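CG8862 (Drosophila melanogaster, PDB 3ISM) probably cleaves DNA and RNA without sequence specificity, as a magnesium-dependent mitochondrial endonuclease G of the DNA/RNA non-specific endonuclease family. Local coordinates at residues 125-137 with 179-192. Residues are numbered along the deposited sequence; the frame is centred on the assembly and turned at random.
Sequences APQVGQGFNRDAW and IGANTVAVPTHFYK. With MG (magnesium ion), chain F.
Phe132 O accepts two backbone bonds, from Trp137 N (2.8 Å) and Asp135 N; the turn lies where Phe132 and Trp137 both meet Phe190. The three form an aromatic cluster. Phe190 brings CB to 3.5 Å from Trp137 CH2 and turns a ring edge toward the face of the six-membered ring of Trp137, planes at 50°, while Phe132 meets it rim to rim, CE2 lying 3.7 Å from Phe190 CD2. With chi1 at -64°, Phe190 CG stands beside its own backbone N, and the ring reaches across to Ala125 CB at one edge and to Gln127 over one face. The Gln127 amide stands nearly upright on that face, the planes 85° apart. An alanine here would keep the CB contact with Trp137 but would probably open a gap beside Ala125 and Phe132 and leave the Gln127 side chain freer to turn.

Pro126, compact and with an apolar ring, fits among Val186, Ile179 and Val184, its CD 3.2 Å from Ala185 O and its CB 3.7 Å from Val186 CG2. Lysine suits position 192 because its methylenes can lie along the Trp137 ring, Lys192 CE toward the rim on the side away from Gln127, while NZ goes on to Thr158 OG1 and a water (2.9 Å) that Trp137 NE1 also reaches weakly.

Just beyond this core, Asn133 OD1 binds magnesium at 2.2 Å, five waters completing six ligands, and Asp98 holds its ND2. The packing thus joins the metal-bearing His-Me finger, strand 124-127 paired with 98-101 and followed by short helix 129-133 and then helix 136-146, to strand 189-197 of the large mixed sheet, with Met210 of strand 203-211 and Pro160 of strand 153-161 alongside.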
loop_
_atom_site.group_PDB
_atom_site.type_symbol
_atom_site.label_atom_id
_atom_site.label_comp_id
_atom_site.label_asym_id
_atom_site.label_seq_id
_atom_site.Cartn_x
_atom_site.Cartn_y
_atom_site.Cartn_z
ATOM N N ALA B 125 -12.460 -6.272 7.005
ATOM C CA ALA B 125 -12.012 -4.919 6.677
ATOM C C ALA B 125 -13.114 -3.933 7.026
ATOM O O ALA B 125 -14.304 -4.287 6.986
ATOM C CB ALA B 125 -11.610 -4.783 5.196
ATOM N N PRO B 126 -12.726 -2.706 7.417
ATOM C CA PRO B 126 -13.720 -1.687 7.732
ATOM C C PRO B 126 -14.579 -1.379 6.523
ATOM O O PRO B 126 -14.072 -1.000 5.466
ATOM C CB PRO B 126 -12.872 -0.467 8.148
ATOM C CG PRO B 126 -11.597 -1.069 8.627
ATOM C CD PRO B 126 -11.361 -2.232 7.680
ATOM N N GLN B 127 -15.877 -1.579 6.691
ATOM C CA GLN B 127 -16.847 -1.256 5.662
ATOM C C GLN B 127 -17.932 -0.380 6.256
ATOM O O GLN B 127 -18.336 -0.588 7.408
ATOM C CB GLN B 127 -17.474 -2.530 5.104
ATOM C CG GLN B 127 -16.467 -3.467 4.441
ATOM C CD GLN B 127 -17.137 -4.630 3.750
ATOM O OE1 GLN B 127 -18.054 -5.236 4.289
ATOM N NE2 GLN B 127 -16.686 -4.940 2.537
ATOM N N VAL B 128 -18.389 0.597 5.471
ATOM C CA VAL B 128 -19.644 1.310 5.752
ATOM C C VAL B 128 -20.758 0.287 5.986
ATOM O O VAL B 128 -20.874 -0.697 5.249
ATOM C CB VAL B 128 -19.998 2.257 4.572
ATOM C CG1 VAL B 128 -21.382 2.870 4.719
ATOM C CG2 VAL B 128 -18.927 3.353 4.443
ATOM N N GLY B 129 -21.553 0.506 7.028
ATOM C CA GLY B 129 -22.584 -0.433 7.423
ATOM C C GLY B 129 -23.853 -0.341 6.596
ATOM O O GLY B 129 -23.988 -1.027 5.585
ATOM N N GLN B 130 -24.788 0.480 7.072
ATOM C CA GLN B 130 -25.998 0.834 6.345
ATOM C C GLN B 130 -25.614 1.435 5.005
ATOM O O GLN B 130 -24.796 2.368 4.938
ATOM C CB GLN B 130 -26.808 1.857 7.139
ATOM C CG GLN B 130 -27.580 1.282 8.311
ATOM C CD GLN B 130 -28.263 2.360 9.139
ATOM O OE1 GLN B 130 -29.400 2.755 8.860
ATOM N NE2 GLN B 130 -27.573 2.831 10.177
ATOM N N GLY B 131 -26.201 0.892 3.944
ATOM C CA GLY B 131 -25.907 1.350 2.590
ATOM C C GLY B 131 -24.703 0.706 1.927
ATOM O O GLY B 131 -24.322 1.108 0.827
ATOM N N PHE B 132 -24.093 -0.290 2.572
ATOM C CA PHE B 132 -22.984 -1.021 1.946
ATOM C C PHE B 132 -22.856 -2.455 2.494
ATOM O O PHE B 132 -23.512 -3.361 1.968
ATOM C CB PHE B 132 -21.650 -0.224 1.981
ATOM C CG PHE B 132 -20.542 -0.872 1.195
ATOM C CD1 PHE B 132 -20.606 -0.942 -0.191
ATOM C CD2 PHE B 132 -19.441 -1.436 1.843
ATOM C CE1 PHE B 132 -19.580 -1.563 -0.938
ATOM C CE2 PHE B 132 -18.416 -2.052 1.114
ATOM C CZ PHE B 132 -18.490 -2.112 -0.287
ATOM N N ASN B 133 -22.056 -2.660 3.546
ATOM C CA ASN B 133 -21.919 -3.995 4.163
ATOM C C ASN B 133 -23.274 -4.683 4.331
ATOM O O ASN B 133 -23.448 -5.841 3.927
ATOM C CB ASN B 133 -21.203 -3.914 5.522
ATOM C CG ASN B 133 -21.120 -5.275 6.241
ATOM O OD1 ASN B 133 -20.734 -6.299 5.654
ATOM N ND2 ASN B 133 -21.482 -5.285 7.521
ATOM N N ARG B 134 -24.237 -3.949 4.887
ATOM C CA ARG B 134 -25.535 -4.525 5.245
ATOM C C ARG B 134 -26.527 -4.518 4.092
ATOM O O ARG B 134 -27.568 -5.157 4.166
ATOM C CB ARG B 134 -26.138 -3.809 6.460
ATOM C CG ARG B 134 -25.186 -3.735 7.649
ATOM C CD ARG B 134 -25.844 -3.119 8.894
ATOM N NE ARG B 134 -24.800 -2.616 9.787
ATOM C CZ ARG B 134 -25.017 -1.941 10.911
ATOM N NH1 ARG B 134 -23.987 -1.521 11.638
ATOM N NH2 ARG B 134 -26.247 -1.681 11.303
ATOM N N ASP B 135 -26.186 -3.823 3.014
ATOM C CA ASP B 135 -27.109 -3.658 1.896
ATOM C C ASP B 135 -26.444 -4.015 0.553
ATOM O O ASP B 135 -26.270 -5.202 0.245
ATOM C CB ASP B 135 -27.680 -2.236 1.914
ATOM C CG ASP B 135 -28.548 -1.974 3.139
ATOM O OD1 ASP B 135 -29.726 -2.395 3.146
ATOM O OD2 ASP B 135 -28.058 -1.343 4.098
ATOM N N ALA B 136 -26.061 -2.999 -0.216
ATOM C CA ALA B 136 -25.442 -3.173 -1.534
ATOM C C ALA B 136 -24.358 -4.278 -1.621
ATOM O O ALA B 136 -24.379 -5.104 -2.534
ATOM C CB ALA B 136 -24.880 -1.834 -2.031
ATOM N N TRP B 137 -23.421 -4.295 -0.686
ATOM C CA TRP B 137 -22.374 -5.329 -0.703
ATOM C C TRP B 137 -22.957 -6.725 -0.444
ATOM O O TRP B 137 -22.553 -7.700 -1.080
ATOM C CB TRP B 137 -21.257 -4.992 0.294
ATOM C CG TRP B 137 -20.065 -5.913 0.237
ATOM C CD1 TRP B 137 -19.681 -6.816 1.187
ATOM C CD2 TRP B 137 -19.093 -6.005 -0.816
ATOM N NE1 TRP B 137 -18.544 -7.472 0.788
ATOM C CE2 TRP B 137 -18.160 -6.989 -0.436
ATOM C CE3 TRP B 137 -18.919 -5.346 -2.038
ATOM C CZ2 TRP B 137 -17.063 -7.334 -1.236
ATOM C CZ3 TRP B 137 -17.823 -5.691 -2.837
ATOM C CH2 TRP B 137 -16.920 -6.679 -2.432
ATOM N N ILE B 179 -8.056 3.234 11.275
ATOM C CA ILE B 179 -8.787 3.288 12.538
ATOM C C ILE B 179 -8.107 2.529 13.691
ATOM O O ILE B 179 -7.486 1.492 13.491
ATOM C CB ILE B 179 -10.270 2.825 12.363
ATOM C CG1 ILE B 179 -10.335 1.394 11.818
ATOM C CG2 ILE B 179 -11.025 3.796 11.444
ATOM C CD1 ILE B 179 -11.762 0.791 11.792
ATOM N N GLY B 180 -8.248 3.073 14.893
ATOM C CA GLY B 180 -7.798 2.423 16.119
ATOM C C GLY B 180 -6.300 2.497 16.324
ATOM O O GLY B 180 -5.554 2.904 15.420
ATOM N N ALA B 181 -5.865 2.085 17.512
ATOM C CA ALA B 181 -4.435 2.010 17.852
ATOM C C ALA B 181 -3.663 1.127 16.884
ATOM O O ALA B 181 -2.494 1.367 16.631
ATOM C CB ALA B 181 -4.245 1.525 19.293
ATOM N N ASN B 182 -4.318 0.127 16.308
ATOM C CA ASN B 182 -3.636 -0.741 15.349
ATOM C C ASN B 182 -3.673 -0.230 13.920
ATOM O O ASN B 182 -3.228 -0.908 13.020
ATOM C CB ASN B 182 -4.131 -2.183 15.458
ATOM C CG ASN B 182 -3.829 -2.793 16.832
ATOM O OD1 ASN B 182 -2.695 -2.741 17.292
ATOM N ND2 ASN B 182 -4.845 -3.345 17.489
ATOM N N THR B 183 -4.172 0.990 13.733
ATOM C CA THR B 183 -4.234 1.632 12.423
ATOM C C THR B 183 -4.732 0.696 11.326
ATOM O O THR B 183 -4.039 0.423 10.355
ATOM C CB THR B 183 -2.888 2.294 12.029
ATOM O OG1 THR B 183 -1.905 1.285 11.818
ATOM C CG2 THR B 183 -2.387 3.242 13.148
ATOM N N VAL B 184 -5.952 0.200 11.497
ATOM C CA VAL B 184 -6.569 -0.669 10.495
ATOM C C VAL B 184 -7.022 0.197 9.305
ATOM O O VAL B 184 -7.750 1.171 9.488
ATOM C CB VAL B 184 -7.731 -1.490 11.107
ATOM C CG1 VAL B 184 -8.383 -2.440 10.051
ATOM C CG2 VAL B 184 -7.219 -2.299 12.276
ATOM N N ALA B 185 -6.554 -0.142 8.101
ATOM C CA ALA B 185 -6.869 0.640 6.912
ATOM C C ALA B 185 -8.341 0.535 6.507
ATOM O O ALA B 185 -8.933 -0.546 6.568
ATOM C CB ALA B 185 -5.996 0.214 5.763
ATOM N N VAL B 186 -8.918 1.662 6.099
ATOM C CA VAL B 186 -10.265 1.694 5.542
ATOM C C VAL B 186 -10.150 1.795 4.019
ATOM O O VAL B 186 -9.838 2.862 3.467
ATOM C CB VAL B 186 -11.119 2.854 6.096
ATOM C CG1 VAL B 186 -12.532 2.797 5.490
ATOM C CG2 VAL B 186 -11.187 2.820 7.662
ATOM N N PRO B 187 -10.374 0.672 3.334
ATOM C CA PRO B 187 -10.259 0.650 1.872
ATOM C C PRO B 187 -11.240 1.600 1.179
ATOM O O PRO B 187 -12.332 1.863 1.698
ATOM C CB PRO B 187 -10.550 -0.818 1.529
ATOM C CG PRO B 187 -10.182 -1.584 2.820
ATOM C CD PRO B 187 -10.698 -0.660 3.885
ATOM N N THR B 188 -10.843 2.127 0.025
ATOM C CA THR B 188 -11.683 3.066 -0.722
ATOM C C THR B 188 -12.785 2.283 -1.467
ATOM O O THR B 188 -13.865 2.796 -1.699
ATOM C CB THR B 188 -10.852 3.901 -1.750
ATOM O OG1 THR B 188 -10.368 3.045 -2.808
ATOM C CG2 THR B 188 -9.681 4.576 -1.064
ATOM N N HIS B 189 -12.471 1.042 -1.840
ATOM C CA HIS B 189 -13.328 0.209 -2.708
ATOM C C HIS B 189 -13.059 -1.260 -2.384
ATOM O O HIS B 189 -12.054 -1.585 -1.764
ATOM C CB HIS B 189 -12.999 0.414 -4.201
ATOM C CG HIS B 189 -13.257 1.797 -4.729
ATOM N ND1 HIS B 189 -12.434 2.869 -4.449
ATOM C CD2 HIS B 189 -14.196 2.263 -5.589
ATOM C CE1 HIS B 189 -12.884 3.946 -5.072
ATOM N NE2 HIS B 189 -13.955 3.606 -5.769
ATOM N N PHE B 190 -13.953 -2.141 -2.833
ATOM C CA PHE B 190 -13.731 -3.580 -2.782
ATOM C C PHE B 190 -14.080 -4.201 -4.134
ATOM O O PHE B 190 -14.863 -3.651 -4.871
ATOM C CB PHE B 190 -14.583 -4.218 -1.678
ATOM C CG PHE B 190 -14.226 -3.768 -0.291
ATOM C CD1 PHE B 190 -13.241 -4.430 0.434
ATOM C CD2 PHE B 190 -14.888 -2.690 0.300
ATOM C CE1 PHE B 190 -12.897 -4.007 1.720
ATOM C CE2 PHE B 190 -14.562 -2.266 1.590
ATOM C CZ PHE B 190 -13.559 -2.923 2.300
ATOM N N TYR B 191 -13.505 -5.350 -4.460
ATOM C CA TYR B 191 -13.831 -6.030 -5.719
ATOM C C TYR B 191 -14.257 -7.460 -5.446
ATOM O O TYR B 191 -13.928 -8.018 -4.404
ATOM C CB TYR B 191 -12.623 -6.074 -6.682
ATOM C CG TYR B 191 -11.424 -6.785 -6.100
ATOM C CD1 TYR B 191 -11.347 -8.181 -6.064
ATOM C CD2 TYR B 191 -10.372 -6.057 -5.567
ATOM C CE1 TYR B 191 -10.266 -8.823 -5.489
ATOM C CE2 TYR B 191 -9.279 -6.679 -5.009
ATOM C CZ TYR B 191 -9.236 -8.052 -4.967
ATOM O OH TYR B 191 -8.149 -8.641 -4.403
ATOM N N LYS B 192 -14.955 -8.045 -6.415
ATOM C CA LYS B 192 -15.106 -9.492 -6.519
ATOM C C LYS B 192 -14.825 -9.859 -7.958
ATOM O O LYS B 192 -15.395 -9.273 -8.876
ATOM C CB LYS B 192 -16.513 -9.954 -6.133
ATOM C CG LYS B 192 -16.762 -9.976 -4.623
ATOM C CD LYS B 192 -18.106 -10.626 -4.320
ATOM C CE LYS B 192 -18.458 -10.574 -2.824
ATOM N NZ LYS B 192 -17.575 -11.457 -2.015
HETATM MG MG MG F . -20.724 -8.444 5.334
HETATM O O HOH W 1 -21.977 -7.999 3.578
HETATM O O HOH W 2 -17.828 -10.328 0.683
HETATM O O HOH W 3 -22.551 -8.944 6.257
HETATM O O HOH W 4 -19.960 -8.636 7.123
HETATM O O HOH W 5 -19.022 -7.797 4.220
HETATM O O HOH W 6 -20.454 -10.198 4.680
#